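Local coordinates for GlcNAc-alpha-1,4-Gal-releasing endo-beta-galactosidase (Clostridium perfringens, PDB 1UPS), which probably hydrolyses O-glycosidic bonds as a family 16 endo-beta-galactosidase that releases GlcNAc-alpha-1,4-Gal, and binds a calcium ion, at residues A17-I25 against P210-A218; R68-T79 against W265-Y273. All coordinates share one frame; numbering follows the deposited sequence.

Contact 1: residues A17-I25 against P210-A218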
loop_
_atom_site.group_PDB
_atom_site.type_symbol
_atom_site.label_atom_id
_atom_site.label_comp_id
_atom_site.label_asym_id
_atom_site.label_seq_id
_atom_site.Cartn_x
_atom_site.Cartn_y
_atom_site.Cartn_z
ATOM N N ALA A 17 7.310 -12.574 -23.603
ATOM C CA ALA A 17 8.081 -13.403 -22.631
ATOM C C ALA A 17 8.500 -12.588 -21.397
ATOM O O ALA A 17 9.010 -13.142 -20.416
ATOM C CB ALA A 17 9.313 -14.023 -23.319
ATOM N N LYS A 18 8.284 -11.273 -21.451
ATOM C CA LYS A 18 8.705 -10.378 -20.380
ATOM C C LYS A 18 7.568 -10.061 -19.403
ATOM O O LYS A 18 7.795 -9.380 -18.405
ATOM C CB LYS A 18 9.303 -9.085 -20.949
ATOM C CG LYS A 18 10.743 -9.259 -21.461
ATOM C CD LYS A 18 11.214 -7.998 -22.185
ATOM C CE LYS A 18 12.565 -8.212 -22.856
ATOM N NZ LYS A 18 13.158 -6.903 -23.272
ATOM N N ASP A 19 6.363 -10.563 -19.674
ATOM C CA ASP A 19 5.269 -10.467 -18.690
ATOM C C ASP A 19 5.652 -11.300 -17.475
ATOM O O ASP A 19 6.284 -12.365 -17.619
ATOM C CB ASP A 19 3.976 -11.057 -19.259
ATOM C CG ASP A 19 3.392 -10.236 -20.388
ATOM O OD1 ASP A 19 3.608 -9.007 -20.420
ATOM O OD2 ASP A 19 2.709 -10.750 -21.299
ATOM N N PHE A 20 5.261 -10.849 -16.285
ATOM C CA PHE A 20 5.372 -11.689 -15.104
ATOM C C PHE A 20 4.233 -12.719 -15.139
ATOM O O PHE A 20 3.088 -12.356 -15.373
ATOM C CB PHE A 20 5.327 -10.855 -13.807
ATOM C CG PHE A 20 5.780 -11.616 -12.594
ATOM C CD1 PHE A 20 4.856 -12.203 -11.739
ATOM C CD2 PHE A 20 7.141 -11.764 -12.313
ATOM C CE1 PHE A 20 5.270 -12.930 -10.611
ATOM C CE2 PHE A 20 7.569 -12.484 -11.188
ATOM C CZ PHE A 20 6.640 -13.074 -10.337
ATOM N N PRO A 21 4.532 -13.997 -14.913
ATOM C CA PRO A 21 3.504 -15.042 -15.034
ATOM C C PRO A 21 2.337 -14.843 -14.080
ATOM O O PRO A 21 2.548 -14.470 -12.943
ATOM C CB PRO A 21 4.247 -16.347 -14.672
ATOM C CG PRO A 21 5.558 -15.941 -14.109
ATOM C CD PRO A 21 5.848 -14.536 -14.532
ATOM N N ALA A 22 1.124 -15.113 -14.542
ATOM C CA ALA A 22 -0.034 -15.095 -13.655
ATOM C C ALA A 22 0.160 -16.043 -12.457
ATOM O O ALA A 22 0.666 -17.185 -12.611
ATOM C CB ALA A 22 -1.281 -15.471 -14.445
ATOM N N ASN A 23 -0.230 -15.579 -11.270
ATOM C CA ASN A 23 -0.291 -16.449 -10.089
ATOM C C ASN A 23 -1.406 -17.503 -10.218
ATOM O O ASN A 23 -2.339 -17.325 -11.009
ATOM C CB ASN A 23 -0.504 -15.628 -8.804
ATOM C CG ASN A 23 0.787 -15.002 -8.279
ATOM O OD1 ASN A 23 1.893 -15.523 -8.491
ATOM N ND2 ASN A 23 0.649 -13.879 -7.575
ATOM N N PRO A 24 -1.312 -18.603 -9.466
ATOM C CA PRO A 24 -2.397 -19.594 -9.454
ATOM C C PRO A 24 -3.645 -19.060 -8.760
ATOM O O PRO A 24 -3.557 -18.161 -7.921
ATOM C CB PRO A 24 -1.803 -20.785 -8.684
ATOM C CG PRO A 24 -0.668 -20.255 -7.910
ATOM C CD PRO A 24 -0.189 -18.986 -8.587
ATOM N N ILE A 25 -4.803 -19.604 -9.122
ATOM C CA ILE A 25 -6.054 -19.177 -8.505
ATOM C C ILE A 25 -6.106 -19.602 -7.031
ATOM O O ILE A 25 -6.608 -18.854 -6.168
ATOM C CB ILE A 25 -7.266 -19.697 -9.323
ATOM C CG1 ILE A 25 -7.369 -18.920 -10.642
ATOM C CG2 ILE A 25 -8.559 -19.540 -8.526
ATOM C CD1 ILE A 25 -8.280 -19.531 -11.702
ATOM N N PRO A 210 6.549 -1.628 -16.381
ATOM C CA PRO A 210 5.098 -1.707 -16.154
ATOM C C PRO A 210 4.191 -1.275 -17.321
ATOM O O PRO A 210 3.071 -1.761 -17.346
ATOM C CB PRO A 210 4.888 -0.787 -14.940
ATOM C CG PRO A 210 6.185 -0.986 -14.160
ATOM C CD PRO A 210 7.228 -0.902 -15.287
ATOM N N THR A 211 4.654 -0.414 -18.232
ATOM C CA THR A 211 3.797 0.080 -19.331
ATOM C C THR A 211 3.851 -0.758 -20.618
ATOM O O THR A 211 3.122 -0.476 -21.579
ATOM C CB THR A 211 4.090 1.564 -19.674
ATOM O OG1 THR A 211 5.424 1.702 -20.222
ATOM C CG2 THR A 211 4.082 2.430 -18.410
ATOM N N SER A 212 4.681 -1.802 -20.629
ATOM C CA SER A 212 4.729 -2.715 -21.783
ATOM C C SER A 212 4.538 -4.189 -21.416
ATOM O O SER A 212 4.544 -5.071 -22.304
ATOM C CB SER A 212 6.044 -2.548 -22.557
ATOM O OG SER A 212 7.136 -3.051 -21.802
ATOM N N GLU A 213 4.389 -4.453 -20.119
ATOM C CA GLU A 213 4.331 -5.824 -19.578
ATOM C C GLU A 213 3.231 -5.962 -18.514
ATOM O O GLU A 213 2.928 -5.013 -17.794
ATOM C CB GLU A 213 5.671 -6.170 -18.912
ATOM C CG GLU A 213 6.865 -6.118 -19.857
ATOM C CD GLU A 213 8.208 -5.991 -19.148
ATOM O OE1 GLU A 213 9.220 -5.907 -19.874
ATOM O OE2 GLU A 213 8.263 -5.969 -17.892
ATOM N N TYR A 214 2.672 -7.164 -18.383
ATOM C CA TYR A 214 1.822 -7.452 -17.236
ATOM C C TYR A 214 2.702 -7.674 -16.012
ATOM O O TYR A 214 3.710 -8.414 -16.090
ATOM C CB TYR A 214 0.988 -8.705 -17.468
ATOM C CG TYR A 214 -0.187 -8.447 -18.365
ATOM C CD1 TYR A 214 -1.392 -7.945 -17.848
ATOM C CD2 TYR A 214 -0.088 -8.675 -19.737
ATOM C CE1 TYR A 214 -2.505 -7.720 -18.697
ATOM C CE2 TYR A 214 -1.173 -8.450 -20.586
ATOM C CZ TYR A 214 -2.372 -7.954 -20.063
ATOM O OH TYR A 214 -3.435 -7.729 -20.923
ATOM N N HIS A 215 2.319 -7.035 -14.902
ATOM C CA HIS A 215 2.934 -7.291 -13.597
ATOM C C HIS A 215 1.855 -7.483 -12.548
ATOM O O HIS A 215 0.693 -7.180 -12.795
ATOM C CB HIS A 215 3.923 -6.182 -13.230
ATOM C CG HIS A 215 5.136 -6.205 -14.096
ATOM N ND1 HIS A 215 6.241 -6.975 -13.795
ATOM C CD2 HIS A 215 5.374 -5.657 -15.313
ATOM C CE1 HIS A 215 7.134 -6.853 -14.766
ATOM N NE2 HIS A 215 6.631 -6.064 -15.702
ATOM N N ILE A 216 2.234 -8.051 -11.407
ATOM C CA ILE A 216 1.279 -8.357 -10.358
ATOM C C ILE A 216 1.432 -7.322 -9.241
ATOM O O ILE A 216 2.542 -7.081 -8.745
ATOM C CB ILE A 216 1.470 -9.838 -9.829
ATOM C CG1 ILE A 216 1.224 -10.850 -10.968
ATOM C CG2 ILE A 216 0.510 -10.131 -8.698
ATOM C CD1 ILE A 216 1.376 -12.339 -10.559
ATOM N N TYR A 217 0.306 -6.727 -8.854
ATOM C CA TYR A 217 0.236 -5.746 -7.774
ATOM C C TYR A 217 -0.700 -6.303 -6.718
ATOM O O TYR A 217 -1.799 -6.754 -7.034
ATOM C CB TYR A 217 -0.333 -4.408 -8.302
ATOM C CG TYR A 217 0.503 -3.839 -9.436
ATOM C CD1 TYR A 217 0.177 -4.097 -10.770
ATOM C CD2 TYR A 217 1.628 -3.057 -9.166
ATOM C CE1 TYR A 217 0.954 -3.561 -11.827
ATOM C CE2 TYR A 217 2.410 -2.523 -10.198
ATOM C CZ TYR A 217 2.063 -2.795 -11.527
ATOM O OH TYR A 217 2.831 -2.281 -12.544
ATOM N N ALA A 218 -0.278 -6.264 -5.463
ATOM C CA ALA A 218 -1.104 -6.830 -4.397
ATOM C C ALA A 218 -0.982 -6.048 -3.101
ATOM O O ALA A 218 0.037 -5.393 -2.842
ATOM C CB ALA A 218 -0.758 -8.330 -4.159
#
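An irregular N-terminal segment docks on the start of strand 215-221, through two hydrogen bonds from Asp-19 and Phe-20 to Tyr-214 and an apolar patch. These first modelled residues run alongside the strand start in nearly the same direction. Tyr-214 N donates to Asp-19 OD1 at 2.9 Å, meeting the oxygen from above the carboxylate plane. Phe-20 N donates to Tyr-214 O, also at 2.9 Å, and the bond is nearly straight at 164°. The Asp-19 carboxylate lies alongside the Tyr-214 side chain and at the edge of its ring, with the two planes 79° apart.

Further along, CD1 of Ile-216 is the main apolar contact. It meets the edge of the Phe-20 ring, 3.7 Å from Phe-20 CD1. The same methyl lies 3.4 Å from Asn-23 ND2, whose hydrogen bonds go to Asn-232 and Glu-132. Phe-20 CG is anti to the backbone N (chi1 -165°), which carries the ring to the isoleucine.

At the other end, the aliphatic part of Lys-18 rests on the Glu-213 carboxylate, with CB 3.4 Å from OE1. His-215 NE2 donates a hydrogen bond to Glu-213 OE2, which uses its anti lone pair and lies in the imidazole plane. His-215 ND1 bonds to Asp-231. Both imidazole nitrogens are thus held by carboxylates, an arrangement that fixes the ring's rotation and would probably favour a protonated histidine.

Contact 2: residues R68-T79 against W265-Y273. With CA (calcium ion), chain C.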
loop_
_atom_site.group_PDB
_atom_site.type_symbol
_atom_site.label_atom_id
_atom_site.label_comp_id
_atom_site.label_asym_id
_atom_site.label_seq_id
_atom_site.Cartn_x
_atom_site.Cartn_y
_atom_site.Cartn_z
ATOM N N ARG A 68 -13.627 -2.226 -23.128
ATOM C CA ARG A 68 -13.801 -3.443 -23.926
ATOM C C ARG A 68 -13.034 -4.550 -23.215
ATOM O O ARG A 68 -12.361 -4.304 -22.202
ATOM C CB ARG A 68 -13.290 -3.268 -25.368
ATOM C CG ARG A 68 -11.801 -2.956 -25.534
ATOM C CD ARG A 68 -11.374 -2.500 -26.960
ATOM N NE ARG A 68 -9.917 -2.500 -27.112
ATOM C CZ ARG A 68 -9.116 -1.451 -26.943
ATOM N NH1 ARG A 68 -7.803 -1.594 -27.088
ATOM N NH2 ARG A 68 -9.599 -0.257 -26.625
ATOM N N PHE A 69 -13.167 -5.766 -23.727
ATOM C CA PHE A 69 -12.354 -6.882 -23.249
ATOM C C PHE A 69 -11.479 -7.318 -24.402
ATOM O O PHE A 69 -11.978 -7.465 -25.519
ATOM C CB PHE A 69 -13.253 -8.023 -22.770
ATOM C CG PHE A 69 -14.026 -7.673 -21.527
ATOM C CD1 PHE A 69 -13.516 -7.984 -20.265
ATOM C CD2 PHE A 69 -15.248 -6.999 -21.621
ATOM C CE1 PHE A 69 -14.213 -7.624 -19.093
ATOM C CE2 PHE A 69 -15.952 -6.638 -20.462
ATOM C CZ PHE A 69 -15.432 -6.963 -19.205
ATOM N N GLU A 70 -10.182 -7.469 -24.148
ATOM C CA GLU A 70 -9.211 -7.791 -25.209
ATOM C C GLU A 70 -8.155 -8.735 -24.638
ATOM O O GLU A 70 -7.540 -8.433 -23.606
ATOM C CB GLU A 70 -8.590 -6.500 -25.801
ATOM C CG GLU A 70 -7.518 -6.704 -26.883
ATOM C CD GLU A 70 -7.050 -5.399 -27.548
ATOM O OE1 GLU A 70 -6.021 -5.417 -28.305
ATOM O OE2 GLU A 70 -7.722 -4.357 -27.365
ATOM N N ASN A 71 -7.982 -9.895 -25.283
ATOM C CA ASN A 71 -6.906 -10.829 -24.924
ATOM C C ASN A 71 -6.960 -11.231 -23.438
ATOM O O ASN A 71 -5.942 -11.229 -22.738
ATOM C CB ASN A 71 -5.555 -10.185 -25.291
ATOM C CG ASN A 71 -4.401 -11.175 -25.296
ATOM O OD1 ASN A 71 -4.479 -12.263 -25.881
ATOM N ND2 ASN A 71 -3.309 -10.788 -24.642
ATOM N N GLY A 72 -8.161 -11.570 -22.969
ATOM C CA GLY A 72 -8.381 -11.972 -21.585
ATOM C C GLY A 72 -8.311 -10.869 -20.525
ATOM O O GLY A 72 -8.250 -11.186 -19.333
ATOM N N SER A 73 -8.346 -9.598 -20.939
ATOM C CA SER A 73 -8.239 -8.472 -19.992
ATOM C C SER A 73 -9.395 -7.508 -20.124
ATOM O O SER A 73 -9.948 -7.325 -21.220
ATOM C CB SER A 73 -6.936 -7.694 -20.236
ATOM O OG SER A 73 -5.809 -8.469 -19.849
ATOM N N LEU A 74 -9.769 -6.883 -19.012
ATOM C CA LEU A 74 -10.585 -5.672 -19.097
ATOM C C LEU A 74 -9.690 -4.517 -19.565
ATOM O O LEU A 74 -8.637 -4.236 -18.956
ATOM C CB LEU A 74 -11.192 -5.343 -17.724
ATOM C CG LEU A 74 -11.865 -3.968 -17.571
ATOM C CD1 LEU A 74 -13.167 -3.937 -18.363
ATOM C CD2 LEU A 74 -12.110 -3.694 -16.070
ATOM N N VAL A 75 -10.115 -3.851 -20.635
ATOM C CA VAL A 75 -9.436 -2.662 -21.146
ATOM C C VAL A 75 -10.367 -1.449 -20.988
ATOM O O VAL A 75 -11.236 -1.187 -21.837
ATOM C CB VAL A 75 -8.977 -2.841 -22.624
ATOM C CG1 VAL A 75 -8.309 -1.558 -23.179
ATOM C CG2 VAL A 75 -8.052 -4.047 -22.756
ATOM N N GLU A 76 -10.186 -0.727 -19.882
ATOM C CA GLU A 76 -10.875 0.559 -19.683
ATOM C C GLU A 76 -10.184 1.596 -20.542
ATOM O O GLU A 76 -8.964 1.625 -20.581
ATOM C CB GLU A 76 -10.736 0.977 -18.215
ATOM C CG GLU A 76 -11.453 0.021 -17.278
ATOM C CD GLU A 76 -11.384 0.479 -15.824
ATOM O OE1 GLU A 76 -12.387 0.292 -15.091
ATOM O OE2 GLU A 76 -10.328 1.010 -15.424
ATOM N N TYR A 77 -10.949 2.458 -21.210
ATOM C CA TYR A 77 -10.347 3.468 -22.065
ATOM C C TYR A 77 -11.124 4.772 -22.059
ATOM O O TYR A 77 -12.335 4.792 -21.785
ATOM C CB TYR A 77 -10.155 2.950 -23.507
ATOM C CG TYR A 77 -11.410 2.572 -24.288
ATOM C CD1 TYR A 77 -11.885 1.254 -24.314
ATOM C CD2 TYR A 77 -12.098 3.531 -25.043
ATOM C CE1 TYR A 77 -13.036 0.903 -25.088
ATOM C CE2 TYR A 77 -13.238 3.193 -25.797
ATOM C CZ TYR A 77 -13.694 1.888 -25.820
ATOM O OH TYR A 77 -14.819 1.581 -26.570
ATOM N N ILE A 78 -10.400 5.845 -22.346
ATOM C CA ILE A 78 -10.989 7.163 -22.545
ATOM C C ILE A 78 -10.739 7.559 -23.996
ATOM O O ILE A 78 -9.589 7.575 -24.445
ATOM C CB ILE A 78 -10.315 8.203 -21.640
ATOM C CG1 ILE A 78 -10.361 7.749 -20.168
ATOM C CG2 ILE A 78 -10.989 9.597 -21.840
ATOM C CD1 ILE A 78 -9.488 8.640 -19.206
ATOM N N THR A 79 -11.800 7.900 -24.721
ATOM C CA THR A 79 -11.621 8.382 -26.090
ATOM C C THR A 79 -11.331 9.874 -26.138
ATOM O O THR A 79 -11.636 10.613 -25.182
ATOM C CB THR A 79 -12.847 8.110 -26.959
ATOM O OG1 THR A 79 -13.992 8.741 -26.368
ATOM C CG2 THR A 79 -13.188 6.605 -26.968
ATOM N N TRP A 265 -4.136 8.594 -28.238
ATOM C CA TRP A 265 -5.454 8.083 -27.838
ATOM C C TRP A 265 -5.686 6.655 -28.340
ATOM O O TRP A 265 -5.090 6.242 -29.366
ATOM C CB TRP A 265 -6.548 8.991 -28.407
ATOM C CG TRP A 265 -6.527 10.381 -27.816
ATOM C CD1 TRP A 265 -5.938 11.496 -28.350
ATOM C CD2 TRP A 265 -7.135 10.800 -26.590
ATOM N NE1 TRP A 265 -6.128 12.578 -27.519
ATOM C CE2 TRP A 265 -6.879 12.184 -26.442
ATOM C CE3 TRP A 265 -7.878 10.143 -25.597
ATOM C CZ2 TRP A 265 -7.329 12.928 -25.328
ATOM C CZ3 TRP A 265 -8.334 10.880 -24.492
ATOM C CH2 TRP A 265 -8.058 12.264 -24.375
ATOM N N PRO A 266 -6.557 5.897 -27.676
ATOM C CA PRO A 266 -7.218 6.255 -26.405
ATOM C C PRO A 266 -6.272 6.155 -25.217
ATOM O O PRO A 266 -5.196 5.542 -25.358
ATOM C CB PRO A 266 -8.263 5.141 -26.241
ATOM C CG PRO A 266 -8.408 4.555 -27.609
ATOM C CD PRO A 266 -7.025 4.603 -28.198
ATOM N N LYS A 267 -6.662 6.719 -24.074
ATOM C CA LYS A 267 -5.952 6.411 -22.824
ATOM C C LYS A 267 -6.517 5.078 -22.355
ATOM O O LYS A 267 -7.729 4.960 -22.111
ATOM C CB LYS A 267 -6.155 7.490 -21.750
ATOM C CG LYS A 267 -6.066 8.949 -22.230
ATOM C CD LYS A 267 -4.728 9.259 -22.930
ATOM C CE LYS A 267 -4.747 10.724 -23.399
ATOM N NZ LYS A 267 -3.530 11.108 -24.200
ATOM N N GLU A 268 -5.659 4.069 -22.226
ATOM C CA GLU A 268 -6.159 2.758 -21.868
ATOM C C GLU A 268 -5.143 1.941 -21.102
ATOM O O GLU A 268 -3.934 2.105 -21.289
ATOM C CB GLU A 268 -6.625 1.992 -23.107
ATOM C CG GLU A 268 -5.609 1.833 -24.227
ATOM C CD GLU A 268 -6.244 1.209 -25.483
ATOM O OE1 GLU A 268 -5.580 0.421 -26.175
ATOM O OE2 GLU A 268 -7.427 1.490 -25.775
ATOM N N TRP A 269 -5.660 1.066 -20.249
ATOM C CA TRP A 269 -4.849 0.033 -19.596
ATOM C C TRP A 269 -5.577 -1.287 -19.575
ATOM O O TRP A 269 -6.756 -1.362 -19.952
ATOM C CB TRP A 269 -4.417 0.433 -18.178
ATOM C CG TRP A 269 -5.500 0.547 -17.093
ATOM C CD1 TRP A 269 -6.775 1.073 -17.203
ATOM C CD2 TRP A 269 -5.349 0.170 -15.728
ATOM N NE1 TRP A 269 -7.416 1.022 -15.980
ATOM C CE2 TRP A 269 -6.560 0.478 -15.058
ATOM C CE3 TRP A 269 -4.303 -0.406 -14.989
ATOM C CZ2 TRP A 269 -6.744 0.243 -13.686
ATOM C CZ3 TRP A 269 -4.488 -0.650 -13.633
ATOM C CH2 TRP A 269 -5.698 -0.320 -12.993
ATOM N N ALA A 270 -4.881 -2.341 -19.145
ATOM C CA ALA A 270 -5.430 -3.685 -19.259
ATOM C C ALA A 270 -5.299 -4.424 -17.940
ATOM O O ALA A 270 -4.210 -4.468 -17.365
ATOM C CB ALA A 270 -4.715 -4.475 -20.383
ATOM N N ILE A 271 -6.411 -4.970 -17.453
ATOM C CA ILE A 271 -6.390 -5.752 -16.213
ATOM C C ILE A 271 -6.764 -7.207 -16.507
ATOM O O ILE A 271 -7.884 -7.487 -16.922
ATOM C CB ILE A 271 -7.354 -5.153 -15.168
ATOM C CG1 ILE A 271 -7.075 -3.651 -14.977
ATOM C CG2 ILE A 271 -7.224 -5.882 -13.819
ATOM C CD1 ILE A 271 -8.335 -2.833 -14.852
ATOM N N ASP A 272 -5.831 -8.124 -16.243
ATOM C CA ASP A 272 -6.021 -9.548 -16.547
ATOM C C ASP A 272 -7.000 -10.204 -15.575
ATOM O O ASP A 272 -7.869 -10.995 -15.981
ATOM C CB ASP A 272 -4.652 -10.255 -16.540
ATOM C CG ASP A 272 -4.747 -11.747 -16.824
ATOM O OD1 ASP A 272 -3.805 -12.460 -16.403
ATOM O OD2 ASP A 272 -5.697 -12.271 -17.454
ATOM N N TYR A 273 -6.869 -9.882 -14.290
ATOM C CA TYR A 273 -7.741 -10.436 -13.264
ATOM C C TYR A 273 -7.659 -9.612 -11.995
ATOM O O TYR A 273 -6.697 -8.853 -11.800
ATOM C CB TYR A 273 -7.399 -11.907 -12.926
ATOM C CG TYR A 273 -6.016 -12.168 -12.311
ATOM C CD1 TYR A 273 -5.746 -11.872 -10.960
ATOM C CD2 TYR A 273 -5.011 -12.802 -13.058
ATOM C CE1 TYR A 273 -4.494 -12.118 -10.403
ATOM C CE2 TYR A 273 -3.756 -13.076 -12.496
ATOM C CZ TYR A 273 -3.511 -12.743 -11.181
ATOM O OH TYR A 273 -2.277 -13.016 -10.647
HETATM CA CA CA C . -8.024 -12.752 -17.571
HETATM O O HOH W 1 -4.900 -11.004 -20.268
HETATM O O HOH W 2 -8.556 -1.633 -17.734
HETATM O O HOH W 3 -6.746 -14.267 -19.068
HETATM O O HOH W 4 -7.448 -14.443 -15.997
#
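Arg-68 reaches from the outer strand of a beta hairpin to Glu-268 on strand 267-279. Its NH1 and NH2 grip the carboxylate end-on, one nitrogen to each oxygen, with NH2 to Glu-268 OE2 at 2.9 Å. The planes are turned 47° apart. NE and NH1 of the same guanidinium both bond to Glu-70 OE2, and Val-75 CG1 covers one of its faces. Arginine thus bridges two glutamates.

A type I' turn from Glu-70 to Ser-73 presents the carbonyl of Gly-72 to the calcium ion, 2.4 Å from Gly-72 O. Asp-272 supplies its O and its OD2, while its OD1 forms a salt bridge with Arg-134. Two waters and Glu-37 O also bind the metal. Ser-73 OG shares a water with Asn-71 O and probably hydrogen-bonds to the Tyr-214 hydroxyl.

Leu-74 and Ile-271 form an antiparallel hydrogen-bonded pair, with Ile-271 N to Leu-74 O at 2.8 Å. A water accepts from Glu-76 N and donates to Leu-74 O and Trp-269 O. Glu-76 OE2 accepts a hydrogen bond from Trp-269 NE1 at 3.0 Å, on its anti side. The bond gives the carboxylate of this buried residue a polar partner.

Tyr-77 CB packs on CB of Pro-266, which follows a cis peptide. Ile-78 and Lys-267 are hydrogen-bonded both ways, with Ile-78 N to Lys-267 O at 2.8 Å. Ile-78 O also meets the edge of Trp-265, 3.3 Å from its CE3. A hairpin paired to a sheet strand, with calcium at the turn, fits the beta sandwich of glycoside hydrolase family 16.

Overall arrangement
The centres of contacts 1 and 2 are about 15 Å apart, and both contacts reach the same antiparallel sheet in the family 16 domain. Their segments alternate along the chain: 17-25, 68-79, 210-218, then 265-273. Strand 129-136 pairs with both 215-221 and 267-279, so it lies between the two contacts. They also touch directly. Tyr-214 OH is 2.7 Å from Ser-73 OG, a probable hydrogen bond, and Tyr-273 OH packs against Ile-216 CD1. Arg-134 on the middle strand binds Phe-20 O from contact 1 and Asp-272 from contact 2. The N-terminal segment is thereby tied to the calcium end of the sheet.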